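Local atomic coordinates of nuclear polyadenylated RNA-binding protein NAB2 (Saccharomyces cerevisiae, PDB entry 2V75), a protein that binds the poly(A) tails of messenger RNAs, shields them from the exosome, and takes part in tail-length control and nuclear export. Residues Y6-L10 against A74-Q79; I13-K17 against I87-R92; V48-L52 against L64-V68. All coordinates share one frame; numbering follows the deposited sequence.

Helix 7-18, at the N terminus of the model, opens two of the three contacts. Its first turn waits for the far end of helix 61-79 to close interaction 1, and its next turns meet helix 84-93 in interaction 2, so the two long loops cross, their segments alternating along the chain. Interaction 3 closes the short loop between helices 45-55 and 61-79 and lies within both long ones. Interactions 1 and 2 adjoin where I87 packs on A74 and L78. Interaction 3, its centre about 17 Å from that of interaction 1, uses an earlier part of helix 61-79, which thereby joins both sides of this all-helical domain.

Interaction 1 of 3, residues Y6-L10 against A74-Q79; sequences YTENL and ALEALQ
Y6 lays its ring over the last turn of helix 61-79, with L78 and Q79 beneath it. The phenol is swung back beside its own backbone N, CG anti to the carbonyl carbon (chi1 -59°), and from there it passes L78 in the opposite sense to the leucine side chain. What the ring covers is therefore the root of L78 and the backbone beyond it. L78 CB makes an off-centre CH-pi contact, 4.2 Å from the centroid of the Y6 ring and 29° off its normal, and comes within 3.7 Å of Y6 CD1. The peptide linking L78 to Q79 lies under the same face toward the rim, with L78 C 3.8 Å from the plane of the Y6 ring. Toward the CD2-CE2 edge of that face, Y6 CE2 rests on the aliphatic part of Q79, 3.8 Å from Q79 CG.

This is the N-terminal domain of Nab2, a bundle of five helices assigned to the PWI-like clan, and the contact joins the start of its first helix to the end of its fourth.

One turn further in, L10 takes over from the tyrosine. Its CG stands anti to the backbone N (chi1 -166°), and although its CB does not aim straight at the other helix, the branched end leans in. The two methyls divide the work: L10 CD1 lies 4.1 Å from A74 CB, whereas L10 CD2 lies 4.2 Å from L75 CB, the two leucine side chains crossing at about a right angle. L75 also reaches the tyrosine, bringing its CD1 to 4.1 Å from Y6 CB. Helix 28-40 flanks this apolar patch, V36 touching L10 and I39 touching L75, while I13 and I87 pack against A74 and L78.

Interaction 2 of 3, residues I13-K17 against I87-R92; sequences IVAEK and IVSKIR
I13 and E16 face helix 84-93 with two different kinds of contact, one oily and one charged. In the apolar part, I13 spreads its branches over I87, V88 and I91. I13 CD1 meets I87 CG2 at 3.7 Å, the two side chains crossing nearly at right angles. The other branch, I13 CG2, is pressed to 3.4 Å from I91 CD1, tighter than usual for two carbons. I91 then sends its CG2, anti to the backbone N, along the next turn, where it sits 3.6 Å from the backbone N of K17 and also touches E16 CB.

The charged part is a salt bridge. R92, extended from CG to NE, offers the side of its guanidinium, and two nitrogens take one carboxylate oxygen each: R92 NE to E16 OE1 at 2.7 Å, R92 NH2 to E16 OE2 at 3.1 Å. Both bonds are fairly straight and lie near the guanidinium plane, yet they reach the oxygens from above the carboxylate plane, since the two flat groups are 55° apart. V88 CG1 lies over one guanidinium face, toward its rim.

The short helical axes run almost parallel, 11° apart and 9.5 Å at closest approach. This is side-by-side packing of the first and last helices of the five-helix Nab2 N-terminal domain, a member of the PWI-like clan.

Interaction 3 of 3, residues V48-L52 against L64-V68; sequences VVDEL and LANVV
V68 sets its isopropyl group among V48, V49 and L52, one turn of helix 45-55. The closest pair is L52 CD1 and V68 CG2, which come tip to tip at 3.3 Å, shorter than the usual carbon contact. V48 CG1 touches V68 CG2 at 3.7 Å, the two valines crossing obliquely, and V49 CG2 lies 3.7 Å from V68 CB. That valine methyl gets there because V49 CG2 stands anti to its carbonyl carbon while CG1, anti to the backbone N (chi1 177°), turns to L64 CB.

The two segments cross at 132°, their axes 9.5 Å apart at the nearest point, so consecutive helices of the Nab2 N-terminal domain, an all-helical PWI-like module, run in roughly opposing directions but well off antiparallel. The backbones come nearest at V49 and A65, where the small alanine side chain lets V49 CG2 approach A65 CA to 3.8 Å.

A second leucine adds to the apolar contact. L64 rests both methyls against the same side of L52 CB, L64 CD2 at 3.9 Å from it, and CD1 also lies close to L52 C.

The polar side chains around this core find their partners outside it: D50 forms a salt bridge with R61, and the E51 carboxylate is hydrogen-bonded with the Y34 hydroxyl. I35 and L38 of helix 28-40 pack against L52 and V48, respectively.

Interaction 1 of 3, residues Y6-L10 against A74-Q79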
loop_
_atom_site.group_PDB
_atom_site.type_symbol
_atom_site.label_atom_id
_atom_site.label_comp_id
_atom_site.label_asym_id
_atom_site.label_seq_id
_atom_site.Cartn_x
_atom_site.Cartn_y
_atom_site.Cartn_z
ATOM N N TYR A 6 1.735 13.827 -4.015
ATOM C CA TYR A 6 1.392 12.781 -2.996
ATOM C C TYR A 6 2.118 11.427 -3.192
ATOM O O TYR A 6 1.956 10.512 -2.417
ATOM C CB TYR A 6 -0.131 12.555 -2.966
ATOM C CG TYR A 6 -0.948 13.792 -2.635
ATOM C CD1 TYR A 6 -0.797 14.443 -1.411
ATOM C CD2 TYR A 6 -1.858 14.321 -3.547
ATOM C CE1 TYR A 6 -1.533 15.583 -1.101
ATOM C CE2 TYR A 6 -2.597 15.465 -3.251
ATOM C CZ TYR A 6 -2.435 16.091 -2.025
ATOM O OH TYR A 6 -3.162 17.229 -1.711
ATOM N N THR A 7 2.926 11.258 -4.221
ATOM C CA THR A 7 3.509 9.948 -4.457
ATOM C C THR A 7 4.566 9.559 -3.409
ATOM O O THR A 7 4.703 8.386 -3.037
ATOM C CB THR A 7 4.102 9.926 -5.869
ATOM O OG1 THR A 7 3.020 10.034 -6.798
ATOM C CG2 THR A 7 4.861 8.646 -6.126
ATOM N N GLU A 8 5.312 10.538 -2.911
ATOM C CA GLU A 8 6.381 10.208 -1.968
ATOM C C GLU A 8 5.783 9.834 -0.614
ATOM O O GLU A 8 6.165 8.837 -0.006
ATOM C CB GLU A 8 7.411 11.346 -1.856
ATOM C CG GLU A 8 8.301 11.526 -3.090
ATOM C CD GLU A 8 9.005 10.242 -3.532
ATOM O OE1 GLU A 8 9.760 9.648 -2.736
ATOM O OE2 GLU A 8 8.822 9.815 -4.692
ATOM N N ASN A 9 4.784 10.574 -0.167
ATOM C CA ASN A 9 4.085 10.191 1.053
ATOM C C ASN A 9 3.296 8.890 0.926
ATOM O O ASN A 9 3.189 8.138 1.892
ATOM C CB ASN A 9 3.182 11.312 1.529
ATOM C CG ASN A 9 3.963 12.409 2.226
ATOM O OD1 ASN A 9 5.039 12.159 2.779
ATOM N ND2 ASN A 9 3.441 13.629 2.191
ATOM N N LEU A 10 2.738 8.617 -0.246
ATOM C CA LEU A 10 2.058 7.336 -0.423
ATOM C C LEU A 10 3.003 6.134 -0.307
ATOM O O LEU A 10 2.665 5.120 0.290
ATOM C CB LEU A 10 1.292 7.322 -1.744
ATOM C CG LEU A 10 0.304 6.177 -1.816
ATOM C CD1 LEU A 10 -0.771 6.171 -0.716
ATOM C CD2 LEU A 10 -0.343 6.136 -3.199
ATOM N N ALA A 74 -5.804 5.856 1.512
ATOM C CA ALA A 74 -4.828 6.843 1.971
ATOM C C ALA A 74 -4.582 7.944 0.923
ATOM O O ALA A 74 -4.543 9.124 1.284
ATOM C CB ALA A 74 -3.528 6.158 2.325
ATOM N N LEU A 75 -4.492 7.563 -0.349
ATOM C CA LEU A 75 -4.330 8.519 -1.440
ATOM C C LEU A 75 -5.493 9.524 -1.466
ATOM O O LEU A 75 -5.276 10.728 -1.588
ATOM C CB LEU A 75 -4.189 7.758 -2.772
ATOM C CG LEU A 75 -4.031 8.609 -4.040
ATOM C CD1 LEU A 75 -2.826 9.573 -3.918
ATOM C CD2 LEU A 75 -3.939 7.690 -5.290
ATOM N N GLU A 76 -6.739 9.038 -1.379
ATOM C CA GLU A 76 -7.896 9.880 -1.401
ATOM C C GLU A 76 -7.854 10.819 -0.222
ATOM O O GLU A 76 -8.039 12.022 -0.365
ATOM C CB GLU A 76 -9.173 9.036 -1.355
ATOM C CG GLU A 76 -10.435 9.877 -1.378
ATOM C CD GLU A 76 -10.509 10.840 -2.562
ATOM O OE1 GLU A 76 -10.061 10.497 -3.681
ATOM O OE2 GLU A 76 -11.090 11.921 -2.368
ATOM N N ALA A 77 -7.526 10.274 0.949
ATOM C CA ALA A 77 -7.423 11.064 2.170
ATOM C C ALA A 77 -6.408 12.179 2.030
ATOM O O ALA A 77 -6.666 13.338 2.348
ATOM C CB ALA A 77 -7.093 10.189 3.362
ATOM N N LEU A 78 -5.232 11.837 1.519
ATOM C CA LEU A 78 -4.257 12.846 1.212
ATOM C C LEU A 78 -4.789 13.977 0.299
ATOM O O LEU A 78 -4.567 15.158 0.602
ATOM C CB LEU A 78 -3.039 12.197 0.577
ATOM C CG LEU A 78 -2.176 11.333 1.507
ATOM C CD1 LEU A 78 -1.202 10.595 0.613
ATOM C CD2 LEU A 78 -1.434 12.240 2.548
ATOM N N GLN A 79 -5.436 13.615 -0.811
ATOM C CA GLN A 79 -6.063 14.590 -1.728
ATOM C C GLN A 79 -7.100 15.499 -1.057
ATOM O O GLN A 79 -7.279 16.658 -1.435
ATOM C CB GLN A 79 -6.675 13.858 -2.935
ATOM C CG GLN A 79 -5.629 13.348 -3.945
ATOM C CD GLN A 79 -6.153 12.267 -4.887
ATOM O OE1 GLN A 79 -7.162 11.612 -4.613
ATOM N NE2 GLN A 79 -5.459 12.069 -6.005
#

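Interaction 2 of 3, residues I13-K17 against I87-R92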
loop_
_atom_site.group_PDB
_atom_site.type_symbol
_atom_site.label_atom_id
_atom_site.label_comp_id
_atom_site.label_asym_id
_atom_site.label_seq_id
_atom_site.Cartn_x
_atom_site.Cartn_y
_atom_site.Cartn_z
ATOM N N ILE A 13 3.550 5.594 3.250
ATOM C CA ILE A 13 2.352 5.057 3.911
ATOM C C ILE A 13 2.159 3.595 3.601
ATOM O O ILE A 13 1.825 2.785 4.462
ATOM C CB ILE A 13 1.089 5.841 3.502
ATOM C CG1 ILE A 13 1.069 7.185 4.237
ATOM C CG2 ILE A 13 -0.202 5.042 3.786
ATOM C CD1 ILE A 13 0.055 8.169 3.580
ATOM N N VAL A 14 2.435 3.222 2.365
ATOM C CA VAL A 14 2.366 1.796 1.983
ATOM C C VAL A 14 3.424 0.936 2.704
ATOM O O VAL A 14 3.103 -0.131 3.237
ATOM C CB VAL A 14 2.422 1.665 0.446
ATOM C CG1 VAL A 14 2.492 0.161 -0.003
ATOM C CG2 VAL A 14 1.192 2.301 -0.192
ATOM N N ALA A 15 4.661 1.416 2.731
ATOM C CA ALA A 15 5.714 0.807 3.538
ATOM C C ALA A 15 5.321 0.629 5.008
ATOM O O ALA A 15 5.647 -0.385 5.611
ATOM C CB ALA A 15 7.047 1.595 3.380
ATOM N N GLU A 16 4.652 1.614 5.600
ATOM C CA GLU A 16 4.260 1.514 6.997
ATOM C C GLU A 16 3.255 0.370 7.184
ATOM O O GLU A 16 3.310 -0.390 8.170
ATOM C CB GLU A 16 3.678 2.845 7.493
ATOM C CG GLU A 16 4.662 3.950 7.491
ATOM C CD GLU A 16 5.724 3.813 8.555
ATOM O OE1 GLU A 16 5.473 3.299 9.673
ATOM O OE2 GLU A 16 6.807 4.388 8.342
ATOM N N LYS A 17 2.350 0.267 6.231
ATOM C CA LYS A 17 1.329 -0.800 6.249
ATOM C C LYS A 17 1.986 -2.170 6.104
ATOM O O LYS A 17 1.765 -3.075 6.921
ATOM C CB LYS A 17 0.307 -0.546 5.163
ATOM C CG LYS A 17 -0.800 -1.628 5.030
ATOM C CD LYS A 17 -1.695 -1.707 6.215
ATOM C CE LYS A 17 -2.766 -2.769 5.914
ATOM N NZ LYS A 17 -3.853 -2.768 6.885
ATOM N N ILE A 87 -2.097 9.859 8.994
ATOM C CA ILE A 87 -2.362 8.597 8.330
ATOM C C ILE A 87 -1.410 7.488 8.802
ATOM O O ILE A 87 -1.826 6.372 9.109
ATOM C CB ILE A 87 -2.353 8.751 6.783
ATOM C CG1 ILE A 87 -3.431 9.758 6.343
ATOM C CG2 ILE A 87 -2.471 7.369 6.150
ATOM C CD1 ILE A 87 -3.498 9.949 4.840
ATOM N N VAL A 88 -0.128 7.821 8.872
ATOM C CA VAL A 88 0.879 6.950 9.474
ATOM C C VAL A 88 0.532 6.561 10.918
ATOM O O VAL A 88 0.602 5.390 11.257
ATOM C CB VAL A 88 2.250 7.630 9.450
ATOM C CG1 VAL A 88 3.283 6.815 10.267
ATOM C CG2 VAL A 88 2.777 7.788 8.013
ATOM N N SER A 89 0.133 7.527 11.747
ATOM C CA SER A 89 -0.199 7.210 13.128
ATOM C C SER A 89 -1.345 6.176 13.190
ATOM O O SER A 89 -1.290 5.257 13.997
ATOM C CB SER A 89 -0.477 8.482 13.967
ATOM O OG SER A 89 0.708 8.818 14.694
ATOM N N LYS A 90 -2.324 6.283 12.297
ATOM C CA LYS A 90 -3.462 5.360 12.245
ATOM C C LYS A 90 -2.993 3.945 11.865
ATOM O O LYS A 90 -3.413 2.959 12.479
ATOM C CB LYS A 90 -4.520 5.859 11.246
ATOM C CG LYS A 90 -5.452 6.993 11.753
ATOM C CD LYS A 90 -6.248 7.589 10.589
ATOM C CE LYS A 90 -6.606 9.064 10.780
ATOM N NZ LYS A 90 -7.097 9.332 12.149
ATOM N N ILE A 91 -2.118 3.858 10.866
ATOM C CA ILE A 91 -1.599 2.575 10.387
ATOM C C ILE A 91 -0.767 1.880 11.451
ATOM O O ILE A 91 -0.881 0.659 11.628
ATOM C CB ILE A 91 -0.762 2.759 9.099
ATOM C CG1 ILE A 91 -1.703 3.028 7.911
ATOM C CG2 ILE A 91 0.164 1.526 8.866
ATOM C CD1 ILE A 91 -1.087 3.831 6.793
ATOM N N ARG A 92 0.075 2.651 12.141
ATOM C CA ARG A 92 0.903 2.129 13.223
ATOM C C ARG A 92 0.114 1.673 14.448
ATOM O O ARG A 92 0.448 0.649 15.036
ATOM C CB ARG A 92 1.941 3.161 13.639
ATOM C CG ARG A 92 3.071 3.335 12.610
ATOM C CD ARG A 92 4.048 4.407 13.055
ATOM N NE ARG A 92 5.073 4.631 12.030
ATOM C CZ ARG A 92 6.018 5.567 12.121
ATOM N NH1 ARG A 92 6.044 6.403 13.148
ATOM N NH2 ARG A 92 6.860 5.775 11.118
#

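Interaction 3 of 3, residues V48-L52 against L64-V68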
loop_
_atom_site.group_PDB
_atom_site.type_symbol
_atom_site.label_atom_id
_atom_site.label_comp_id
_atom_site.label_asym_id
_atom_site.label_seq_id
_atom_site.Cartn_x
_atom_site.Cartn_y
_atom_site.Cartn_z
ATOM N N VAL A 48 -4.579 -4.107 -9.530
ATOM C CA VAL A 48 -3.385 -3.932 -8.737
ATOM C C VAL A 48 -3.159 -5.202 -7.884
ATOM O O VAL A 48 -2.030 -5.666 -7.751
ATOM C CB VAL A 48 -3.427 -2.659 -7.875
ATOM C CG1 VAL A 48 -2.214 -2.588 -6.948
ATOM C CG2 VAL A 48 -3.646 -1.428 -8.815
ATOM N N VAL A 49 -4.211 -5.738 -7.289
ATOM C CA VAL A 49 -4.049 -6.942 -6.457
ATOM C C VAL A 49 -3.577 -8.121 -7.302
ATOM O O VAL A 49 -2.585 -8.799 -6.977
ATOM C CB VAL A 49 -5.336 -7.249 -5.704
ATOM C CG1 VAL A 49 -5.193 -8.560 -4.900
ATOM C CG2 VAL A 49 -5.620 -6.101 -4.728
ATOM N N ASP A 50 -4.247 -8.296 -8.425
ATOM C CA ASP A 50 -3.832 -9.277 -9.435
ATOM C C ASP A 50 -2.332 -9.208 -9.767
ATOM O O ASP A 50 -1.662 -10.236 -9.763
ATOM C CB ASP A 50 -4.615 -9.075 -10.730
ATOM C CG ASP A 50 -5.996 -9.626 -10.668
ATOM O OD1 ASP A 50 -6.287 -10.365 -9.696
ATOM O OD2 ASP A 50 -6.769 -9.335 -11.621
ATOM N N GLU A 51 -1.809 -8.013 -10.055
ATOM C CA GLU A 51 -0.441 -7.848 -10.486
ATOM C C GLU A 51 0.471 -8.213 -9.329
ATOM O O GLU A 51 1.455 -8.928 -9.532
ATOM C CB GLU A 51 -0.169 -6.434 -11.031
ATOM C CG GLU A 51 1.273 -6.038 -11.261
ATOM C CD GLU A 51 1.797 -6.388 -12.652
ATOM O OE1 GLU A 51 1.205 -7.296 -13.279
ATOM O OE2 GLU A 51 2.783 -5.750 -13.096
ATOM N N LEU A 52 0.155 -7.772 -8.117
ATOM C CA LEU A 52 1.000 -8.062 -6.958
ATOM C C LEU A 52 1.047 -9.581 -6.657
ATOM O O LEU A 52 2.097 -10.137 -6.295
ATOM C CB LEU A 52 0.499 -7.314 -5.727
ATOM C CG LEU A 52 0.600 -5.795 -5.779
ATOM C CD1 LEU A 52 -0.216 -5.116 -4.594
ATOM C CD2 LEU A 52 2.032 -5.442 -5.817
ATOM N N LEU A 64 -2.824 -8.874 0.386
ATOM C CA LEU A 64 -2.516 -7.896 -0.662
ATOM C C LEU A 64 -3.694 -6.957 -0.857
ATOM O O LEU A 64 -3.531 -5.748 -1.031
ATOM C CB LEU A 64 -2.171 -8.552 -2.008
ATOM C CG LEU A 64 -0.816 -9.290 -1.983
ATOM C CD1 LEU A 64 -0.695 -10.192 -3.216
ATOM C CD2 LEU A 64 0.302 -8.248 -1.915
ATOM N N ALA A 65 -4.888 -7.528 -0.869
ATOM C CA ALA A 65 -6.085 -6.716 -0.990
ATOM C C ALA A 65 -6.245 -5.670 0.122
ATOM O O ALA A 65 -6.590 -4.520 -0.138
ATOM C CB ALA A 65 -7.349 -7.591 -1.109
ATOM N N ASN A 66 -5.987 -6.047 1.363
ATOM C CA ASN A 66 -5.994 -5.089 2.450
ATOM C C ASN A 66 -5.013 -3.949 2.229
ATOM O O ASN A 66 -5.357 -2.790 2.479
ATOM C CB ASN A 66 -5.664 -5.790 3.739
ATOM C CG ASN A 66 -5.717 -4.828 4.923
ATOM O OD1 ASN A 66 -4.765 -4.704 5.694
ATOM N ND2 ASN A 66 -6.862 -4.146 5.068
ATOM N N VAL A 67 -3.810 -4.285 1.800
ATOM C CA VAL A 67 -2.740 -3.307 1.589
ATOM C C VAL A 67 -3.179 -2.390 0.463
ATOM O O VAL A 67 -3.084 -1.165 0.587
ATOM C CB VAL A 67 -1.407 -3.931 1.239
ATOM C CG1 VAL A 67 -0.374 -2.817 0.831
ATOM C CG2 VAL A 67 -0.915 -4.806 2.431
ATOM N N VAL A 68 -3.643 -2.980 -0.631
ATOM C CA VAL A 68 -4.123 -2.166 -1.765
ATOM C C VAL A 68 -5.313 -1.228 -1.397
ATOM O O VAL A 68 -5.351 -0.018 -1.749
ATOM C CB VAL A 68 -4.369 -3.059 -3.019
ATOM C CG1 VAL A 68 -5.045 -2.227 -4.089
ATOM C CG2 VAL A 68 -3.026 -3.711 -3.514
#